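Local coordinates for conserved hypothetical protein (Xanthomonas campestris pv. campestris, PDB 2FUJ) that probably hydrolyses fatty acyl-CoA thioesters as a tetrameric hotdog-fold thioesterase, at residues A[13-18]-A[76-81]; A[59-64]-A[113-118]. All coordinates share one frame; numbering follows the deposited sequence.

Interaction 1 (A[13-18]-A[76-81])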
loop_
_atom_site.group_PDB
_atom_site.type_symbol
_atom_site.label_atom_id
_atom_site.label_comp_id
_atom_site.label_asym_id
_atom_site.label_seq_id
_atom_site.Cartn_x
_atom_site.Cartn_y
_atom_site.Cartn_z
ATOM N N VAL A 13 -18.163 11.157 4.143
ATOM C CA VAL A 13 -17.139 11.367 3.121
ATOM C C VAL A 13 -17.089 10.372 1.966
ATOM O O VAL A 13 -16.875 9.180 2.174
ATOM C CB VAL A 13 -15.733 11.379 3.785
ATOM C CG1 VAL A 13 -14.660 11.724 2.761
ATOM C CG2 VAL A 13 -15.711 12.367 4.943
ATOM N N PRO A 14 -17.281 10.852 0.728
ATOM C CA PRO A 14 -17.227 9.928 -0.405
ATOM C C PRO A 14 -15.756 9.627 -0.684
ATOM O O PRO A 14 -14.931 10.534 -0.712
ATOM C CB PRO A 14 -17.889 10.720 -1.531
ATOM C CG PRO A 14 -17.519 12.121 -1.214
ATOM C CD PRO A 14 -17.698 12.198 0.292
ATOM N N ILE A 15 -15.438 8.353 -0.871
ATOM C CA ILE A 15 -14.071 7.933 -1.137
ATOM C C ILE A 15 -14.066 7.032 -2.356
ATOM O O ILE A 15 -14.865 6.106 -2.447
ATOM C CB ILE A 15 -13.487 7.133 0.056
ATOM C CG1 ILE A 15 -13.439 8.005 1.314
ATOM C CG2 ILE A 15 -12.097 6.612 -0.284
ATOM C CD1 ILE A 15 -12.969 7.312 2.597
ATOM N N SER A 16 -13.170 7.311 -3.296
ATOM C CA SER A 16 -13.056 6.497 -4.491
ATOM C C SER A 16 -12.214 5.269 -4.187
ATOM O O SER A 16 -11.162 5.380 -3.568
ATOM C CB SER A 16 -12.362 7.274 -5.608
ATOM O OG SER A 16 -13.113 8.396 -5.997
ATOM N N VAL A 17 -12.675 4.106 -4.625
ATOM C CA VAL A 17 -11.919 2.878 -4.427
ATOM C C VAL A 17 -10.954 2.760 -5.606
ATOM O O VAL A 17 -11.270 3.198 -6.714
ATOM C CB VAL A 17 -12.845 1.634 -4.398
ATOM C CG1 VAL A 17 -12.022 0.352 -4.470
ATOM C CG2 VAL A 17 -13.657 1.638 -3.126
ATOM N N ARG A 18 -9.783 2.181 -5.364
ATOM C CA ARG A 18 -8.787 2.001 -6.410
ATOM C C ARG A 18 -8.660 0.518 -6.722
ATOM O O ARG A 18 -8.881 -0.325 -5.861
ATOM C CB ARG A 18 -7.429 2.550 -5.964
ATOM C CG ARG A 18 -7.342 4.055 -5.830
ATOM C CD ARG A 18 -6.015 4.432 -5.205
ATOM N NE ARG A 18 -5.923 5.851 -4.864
ATOM C CZ ARG A 18 -4.915 6.382 -4.181
ATOM N NH1 ARG A 18 -3.916 5.615 -3.769
ATOM N NH2 ARG A 18 -4.903 7.677 -3.909
ATOM N N ASN A 76 -16.734 -0.042 -7.360
ATOM C CA ASN A 76 -17.754 0.579 -6.523
ATOM C C ASN A 76 -17.167 1.503 -5.456
ATOM O O ASN A 76 -16.553 1.046 -4.494
ATOM C CB ASN A 76 -18.627 -0.502 -5.880
ATOM C CG ASN A 76 -19.292 -1.383 -6.915
ATOM O OD1 ASN A 76 -19.907 -0.889 -7.861
ATOM N ND2 ASN A 76 -19.165 -2.692 -6.752
ATOM N N ASP A 77 -17.353 2.807 -5.648
ATOM C CA ASP A 77 -16.861 3.808 -4.707
ATOM C C ASP A 77 -17.751 3.800 -3.469
ATOM O O ASP A 77 -18.911 3.399 -3.538
ATOM C CB ASP A 77 -16.842 5.190 -5.362
ATOM C CG ASP A 77 -15.956 5.232 -6.591
ATOM O OD1 ASP A 77 -14.853 4.641 -6.542
ATOM O OD2 ASP A 77 -16.355 5.857 -7.598
ATOM N N ILE A 78 -17.207 4.262 -2.349
ATOM C CA ILE A 78 -17.916 4.219 -1.076
ATOM C C ILE A 78 -18.221 5.561 -0.437
ATOM O O ILE A 78 -17.763 6.602 -0.882
ATOM C CB ILE A 78 -17.090 3.419 -0.065
ATOM C CG1 ILE A 78 -15.720 4.097 0.094
ATOM C CG2 ILE A 78 -16.930 1.992 -0.547
ATOM C CD1 ILE A 78 -14.648 3.821 -0.966
ATOM N N LEU A 79 -19.008 5.503 0.630
ATOM C CA LEU A 79 -19.367 6.676 1.398
ATOM C C LEU A 79 -19.032 6.339 2.838
ATOM O O LEU A 79 -19.596 5.400 3.409
ATOM C CB LEU A 79 -20.861 6.967 1.277
ATOM C CG LEU A 79 -21.306 8.152 2.123
ATOM C CD1 LEU A 79 -20.657 9.423 1.593
ATOM C CD2 LEU A 79 -22.807 8.261 2.081
ATOM N N VAL A 80 -18.107 7.083 3.429
ATOM C CA VAL A 80 -17.730 6.805 4.805
ATOM C C VAL A 80 -18.402 7.765 5.757
ATOM O O VAL A 80 -18.131 8.959 5.769
ATOM C CB VAL A 80 -16.211 6.869 4.998
ATOM C CG1 VAL A 80 -15.851 6.441 6.415
ATOM C CG2 VAL A 80 -15.541 5.966 4.003
ATOM N N GLU A 81 -19.291 7.199 6.556
ATOM C CA GLU A 81 -20.061 7.930 7.535
ATOM C C GLU A 81 -19.392 7.810 8.897
ATOM O O GLU A 81 -19.170 6.709 9.390
ATOM C CB GLU A 81 -21.466 7.341 7.568
ATOM C CG GLU A 81 -22.416 7.968 8.547
ATOM C CD GLU A 81 -23.806 7.389 8.397
ATOM O OE1 GLU A 81 -24.498 7.739 7.414
ATOM O OE2 GLU A 81 -24.198 6.567 9.248
HETATM O O HOH W 1 -14.214 7.265 -8.376
#
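Val13 and Val80 face each other as an antiparallel hydrogen-bonded pair, each N giving a proton to the other's O; Val80 N to Val13 O spans 2.7 Å and is nearly straight at 176°. Ile15 and Ile78 form the next such pair, with Ile15 N 2.9 Å from Ile78 O. Between them Pro14, which has no N-H to give, occupies a non-hydrogen-bonded site opposite Leu79, where none is needed.

Beyond the last bridge a side chain takes over from the backbone. Asp77 chi1 of -60° puts CG beside its own N, anti to the carbonyl carbon, and from there OD1 accepts from Val17 N at 3.0 Å on its anti side. Its other oxygen, OD2, receives a proton from a water 2.7 Å away that is also bonded to Ser16 OG.

Most of the apolar contact lies on the face of Val13, Ile15, Ile78 and Val80, which helix 30-47 covers at the valines. Ile15 CD1 presses on Val80 CG2 at a tight 3.2 Å; Pro14 and Leu79 meet more loosely on the reverse face.

Asp77 OD1 also forms a salt bridge with Arg43 of the second subunit. One carboxylate thus ties the strand end to the subunit interface, and the arginine probably favours its charged form.

Interaction 2 (A[59-64]-A[113-118])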
loop_
_atom_site.group_PDB
_atom_site.type_symbol
_atom_site.label_atom_id
_atom_site.label_comp_id
_atom_site.label_asym_id
_atom_site.label_seq_id
_atom_site.Cartn_x
_atom_site.Cartn_y
_atom_site.Cartn_z
ATOM N N PRO A 59 -4.058 14.449 18.218
ATOM C CA PRO A 59 -4.747 13.153 18.208
ATOM C C PRO A 59 -3.936 11.979 17.678
ATOM O O PRO A 59 -3.190 12.106 16.709
ATOM C CB PRO A 59 -5.954 13.430 17.331
ATOM C CG PRO A 59 -5.370 14.290 16.275
ATOM C CD PRO A 59 -4.495 15.261 17.063
ATOM N N VAL A 60 -4.093 10.831 18.326
ATOM C CA VAL A 60 -3.417 9.610 17.914
ATOM C C VAL A 60 -4.427 8.480 18.060
ATOM O O VAL A 60 -5.208 8.452 19.012
ATOM C CB VAL A 60 -2.169 9.315 18.789
ATOM C CG1 VAL A 60 -1.165 10.456 18.662
ATOM C CG2 VAL A 60 -2.572 9.127 20.235
ATOM N N VAL A 61 -4.426 7.555 17.112
ATOM C CA VAL A 61 -5.353 6.435 17.158
ATOM C C VAL A 61 -4.895 5.377 18.148
ATOM O O VAL A 61 -3.802 4.826 18.025
ATOM C CB VAL A 61 -5.508 5.789 15.775
ATOM C CG1 VAL A 61 -6.294 4.497 15.890
ATOM C CG2 VAL A 61 -6.212 6.748 14.840
ATOM N N ALA A 62 -5.745 5.093 19.130
ATOM C CA ALA A 62 -5.435 4.113 20.155
ATOM C C ALA A 62 -5.921 2.727 19.767
ATOM O O ALA A 62 -5.360 1.721 20.201
ATOM C CB ALA A 62 -6.063 4.534 21.472
ATOM N N ALA A 63 -6.969 2.677 18.948
ATOM C CA ALA A 63 -7.521 1.397 18.514
ATOM C C ALA A 63 -8.426 1.506 17.285
ATOM O O ALA A 63 -9.108 2.510 17.088
ATOM C CB ALA A 63 -8.309 0.759 19.664
ATOM N N THR A 64 -8.403 0.468 16.455
ATOM C CA THR A 64 -9.265 0.394 15.281
ATOM C C THR A 64 -10.020 -0.922 15.408
ATOM O O THR A 64 -9.416 -1.992 15.504
ATOM C CB THR A 64 -8.484 0.414 13.941
ATOM O OG1 THR A 64 -7.452 -0.579 13.953
ATOM C CG2 THR A 64 -7.889 1.790 13.702
ATOM N N VAL A 113 -13.272 3.644 15.792
ATOM C CA VAL A 113 -11.865 3.958 15.966
ATOM C C VAL A 113 -11.778 4.834 17.214
ATOM O O VAL A 113 -12.514 5.817 17.350
ATOM C CB VAL A 113 -11.298 4.748 14.770
ATOM C CG1 VAL A 113 -9.847 5.118 15.043
ATOM C CG2 VAL A 113 -11.407 3.925 13.502
ATOM N N VAL A 114 -10.892 4.474 18.134
ATOM C CA VAL A 114 -10.736 5.243 19.357
ATOM C C VAL A 114 -9.567 6.194 19.205
ATOM O O VAL A 114 -8.447 5.771 18.938
ATOM C CB VAL A 114 -10.485 4.325 20.569
ATOM C CG1 VAL A 114 -10.201 5.163 21.797
ATOM C CG2 VAL A 114 -11.696 3.437 20.805
ATOM N N VAL A 115 -9.847 7.481 19.360
ATOM C CA VAL A 115 -8.832 8.512 19.239
ATOM C C VAL A 115 -8.570 9.166 20.588
ATOM O O VAL A 115 -9.497 9.415 21.353
ATOM C CB VAL A 115 -9.277 9.607 18.252
ATOM C CG1 VAL A 115 -8.277 10.747 18.256
ATOM C CG2 VAL A 115 -9.422 9.013 16.861
ATOM N N VAL A 116 -7.301 9.439 20.870
ATOM C CA VAL A 116 -6.916 10.071 22.125
ATOM C C VAL A 116 -5.944 11.204 21.825
ATOM O O VAL A 116 -5.200 11.146 20.846
ATOM C CB VAL A 116 -6.229 9.054 23.086
ATOM C CG1 VAL A 116 -7.153 7.881 23.366
ATOM C CG2 VAL A 116 -4.926 8.560 22.478
ATOM N N TRP A 117 -5.974 12.253 22.639
ATOM C CA TRP A 117 -5.054 13.365 22.447
ATOM C C TRP A 117 -4.014 13.223 23.539
ATOM O O TRP A 117 -4.271 13.523 24.710
ATOM C CB TRP A 117 -5.787 14.708 22.535
ATOM C CG TRP A 117 -6.764 14.902 21.416
ATOM C CD1 TRP A 117 -7.919 14.207 21.210
ATOM C CD2 TRP A 117 -6.641 15.806 20.310
ATOM N NE1 TRP A 117 -8.521 14.614 20.045
ATOM C CE2 TRP A 117 -7.758 15.595 19.472
ATOM C CE3 TRP A 117 -5.692 16.775 19.947
ATOM C CZ2 TRP A 117 -7.959 16.317 18.286
ATOM C CZ3 TRP A 117 -5.894 17.500 18.759
ATOM C CH2 TRP A 117 -7.021 17.262 17.947
ATOM N N ILE A 118 -2.851 12.727 23.129
ATOM C CA ILE A 118 -1.726 12.459 24.014
ATOM C C ILE A 118 -0.396 12.615 23.273
ATOM O O ILE A 118 0.088 13.735 23.049
ATOM C CB ILE A 118 -1.788 11.002 24.547
ATOM C CG1 ILE A 118 -3.087 10.780 25.325
ATOM C CG2 ILE A 118 -0.587 10.705 25.439
ATOM C CD1 ILE A 118 -3.447 9.317 25.577
#
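Pro59 lies flat over the indole of Trp117, the two side chains running side by side and pointing the same way. Pro59 CB stands 3.5 Å above the ring plane, over its centre, while CD makes a CH-pi contact over the face of the six-membered ring, though its exact distance is doubtful. Trp117 chi1 of -66° sets CG anti to the carbonyl carbon, and from there the indole turns a face to Pro59. Proline suits this non-hydrogen-bonded site: it lacks an N-H, and its ring offers CH groups to the aromatic face. On the same side of the sheet Val115 CG1 reaches Pro59 CB at 3.7 Å.

On the reverse face Val60 and Val116 form a hydrogen-bonded pair whose side chains cross obliquely, CG2 against CG2 at a tight 3.3 Å. Both methyls lie between their own backbone N and carbonyl carbon. Val60 N also gives its proton to Val116 O at 2.8 Å.

Further along, Ala62 and Ala63 both face Val114, a classic beta bulge. Ala62 N bonds to Val114 O at 2.8 Å, and Ala63 N reaches the same oxygen only weakly, at 3.4 Å. The small methyl of Ala62 touches both Val114 CG1 and Val116 CG1. Across the bulge, on the face of Pro59 and Val115, Val61 and Val113 meet CG1 to CG1, crossing at about a right angle, with helix 30-47 touching both through Arg41. Thr64 CG2 lies beside Val113, while Thr64 OG1 bonds to Tyr68 of the third subunit.

Ala63 and Thr64 also pair with a strand of that subunit, so the sheet runs on across the interface. Backbone hydrogen bonds pair the strands within the chain and apolar side chains pack on both faces, while the bulge shifts the register by one residue just where Ala63 and Thr64 carry the sheet into the third subunit.

Interactions 1 and 2 lie at the two outer edges, within the chain, of one antiparallel sheet, whose order is 9-15, 78-87, 91-100, 107-116, 58-68. Each joins an outermost strand of the chain to its inner neighbour, on opposite sides of the chain's centre; their centres lie 22 Å apart and their nearest atoms about 9 Å, without touching. Helix 30-47 packs against both, as the sausage does in the hotdog fold. Along the chain their segments alternate, and strand 58-68 is followed directly by 78-87, which lies near the other end of the sheet. Interaction 1 borders the second subunit and interaction 2 the third, so the two ends serve different interfaces of the tetramer.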